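Local coordinates for hydroxyethylthiazole kinase (Pyrococcus horikoshii, PDB 3HPD), which catalyses the ATP- and magnesium-dependent phosphorylation of the hydroxyl group of 4-methyl-5-beta-hydroxyethylthiazole in thiamine diphosphate biosynthesis, at the interface of chains A and B. Numbering follows the deposited sequence. Chains: chain A/B, Hydroxyethylthiazole kinase.

The interface of chains A and B. Residues chain A 67, 99, 101-102; chain B 44, 49, 52-53.
A:Arg102 meets B:Glu49 side-on in a two-pronged salt bridge that ties helix 100-112 of one subunit to the loop just ahead of helix 50-56 of the next, in what is probably a trimer. Guanidinium and carboxylate planes are tilted by only 19°. A:Arg102 NE donates to B:Glu49 OE1 at 2.7 Å, within the guanidinium plane and onto the syn lone pair. The second prong, A:Arg102 NH2 to B:Glu49 OE2 at 3.0 Å, also reaches the syn side but lies 23° out of the carboxylate plane, so the pairing is slightly twisted.

B:Glu49 OE1 takes another bond, from the hydroxyl OG1 of A:Thr99 at 2.8 Å, which arrives nearly along the C-O axis. NE and OG1 on OE1, together with NH2 on OE2, probably fix the turn of the carboxylate. OE2 is also linked through a water to the carbonyl O of A:Leu67. The straight run past CG (chi2 178°) carries the carboxylate to the arginine's edge, and B:Glu49 CB packs against A:Phe101 CB at 4.0 Å.

Around this polar centre, methyl CE of B:Met53 lies 3.7 Å from CG2 of A:Thr99 and also touches the guanidinium carbon of A:Arg102. B:Ala44 CB approaches A:Arg102 NH2 at 3.7 Å; its neighbour B:Met43 is a predicted substrate-binding residue, so the contact may help hold that loop near the active site. A second water joins OE2 of B:Glu52 to the backbone N of A:Phe101. Behind the contact, A:Thr99 N-caps helix 100-112: its OG1 accepts the backbone N-H of A:Arg102 (N to OG1 3.2 Å), which probably helps hold the hydroxyl where it can donate to B:Glu49 OE1.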
loop_
_atom_site.group_PDB
_atom_site.type_symbol
_atom_site.label_atom_id
_atom_site.label_comp_id
_atom_site.label_asym_id
_atom_site.label_seq_id
_atom_site.Cartn_x
_atom_site.Cartn_y
_atom_site.Cartn_z
ATOM N N LEU A 67 2.379 -2.028 -14.481
ATOM C CA LEU A 67 2.191 -3.236 -15.272
ATOM C C LEU A 67 3.453 -3.999 -15.653
ATOM O O LEU A 67 4.568 -3.495 -15.539
ATOM C CB LEU A 67 1.422 -2.911 -16.560
ATOM C CG LEU A 67 1.889 -1.791 -17.507
ATOM C CD1 LEU A 67 3.355 -1.441 -17.301
ATOM C CD2 LEU A 67 1.631 -2.230 -18.945
ATOM N N THR A 99 6.520 5.571 -21.800
ATOM C CA THR A 99 7.193 4.386 -22.324
ATOM C C THR A 99 6.294 3.806 -23.405
ATOM O O THR A 99 5.069 3.923 -23.325
ATOM C CB THR A 99 7.432 3.301 -21.242
ATOM O OG1 THR A 99 6.181 2.720 -20.850
ATOM C CG2 THR A 99 8.130 3.899 -20.022
ATOM N N PHE A 101 5.786 0.749 -24.004
ATOM C CA PHE A 101 5.067 -0.365 -23.395
ATOM C C PHE A 101 3.706 0.081 -22.862
ATOM O O PHE A 101 2.693 -0.574 -23.101
ATOM C CB PHE A 101 5.916 -0.967 -22.264
ATOM C CG PHE A 101 5.340 -2.219 -21.652
ATOM C CD1 PHE A 101 4.848 -3.245 -22.454
ATOM C CD2 PHE A 101 5.328 -2.388 -20.267
ATOM C CE1 PHE A 101 4.357 -4.425 -21.888
ATOM C CE2 PHE A 101 4.842 -3.563 -19.692
ATOM C CZ PHE A 101 4.355 -4.583 -20.504
ATOM N N ARG A 102 3.682 1.206 -22.152
ATOM C CA ARG A 102 2.435 1.718 -21.594
ATOM C C ARG A 102 1.504 2.260 -22.670
ATOM O O ARG A 102 0.290 2.086 -22.594
ATOM C CB ARG A 102 2.736 2.795 -20.552
ATOM C CG ARG A 102 3.514 2.226 -19.388
ATOM C CD ARG A 102 3.855 3.255 -18.344
ATOM N NE ARG A 102 4.599 2.619 -17.264
ATOM C CZ ARG A 102 4.306 2.748 -15.978
ATOM N NH1 ARG A 102 3.277 3.498 -15.603
ATOM N NH2 ARG A 102 5.034 2.114 -15.070
ATOM N N ALA B 44 8.246 1.351 -11.369
ATOM C CA ALA B 44 8.162 0.520 -12.564
ATOM C C ALA B 44 9.192 -0.596 -12.474
ATOM O O ALA B 44 10.297 -0.394 -11.966
ATOM C CB ALA B 44 8.406 1.362 -13.807
ATOM N N GLU B 49 10.011 -2.011 -20.150
ATOM C CA GLU B 49 10.102 -0.555 -20.085
ATOM C C GLU B 49 11.224 -0.031 -19.190
ATOM O O GLU B 49 11.345 1.176 -19.006
ATOM C CB GLU B 49 8.772 0.045 -19.610
ATOM C CG GLU B 49 8.458 -0.203 -18.138
ATOM C CD GLU B 49 7.154 0.443 -17.697
ATOM O OE1 GLU B 49 6.567 1.215 -18.486
ATOM O OE2 GLU B 49 6.718 0.182 -16.554
ATOM N N GLU B 52 13.588 2.640 -21.002
ATOM C CA GLU B 52 12.941 3.932 -21.209
ATOM C C GLU B 52 12.669 4.678 -19.908
ATOM O O GLU B 52 12.786 5.902 -19.853
ATOM C CB GLU B 52 11.636 3.751 -21.982
ATOM C CG GLU B 52 11.846 3.342 -23.428
ATOM C CD GLU B 52 10.550 2.964 -24.117
ATOM O OE1 GLU B 52 9.692 3.847 -24.297
ATOM O OE2 GLU B 52 10.394 1.778 -24.470
ATOM N N MET B 53 12.316 3.944 -18.859
ATOM C CA MET B 53 12.024 4.573 -17.577
ATOM C C MET B 53 13.296 5.089 -16.893
ATOM O O MET B 53 13.309 6.193 -16.348
ATOM C CB MET B 53 11.286 3.586 -16.664
ATOM C CG MET B 53 10.439 4.262 -15.599
ATOM S SD MET B 53 9.188 5.355 -16.321
ATOM C CE MET B 53 7.758 4.262 -16.400
HETATM O O HOH W 1 6.549 -1.767 -14.668
HETATM O O HOH W 2 8.573 0.408 -23.262
#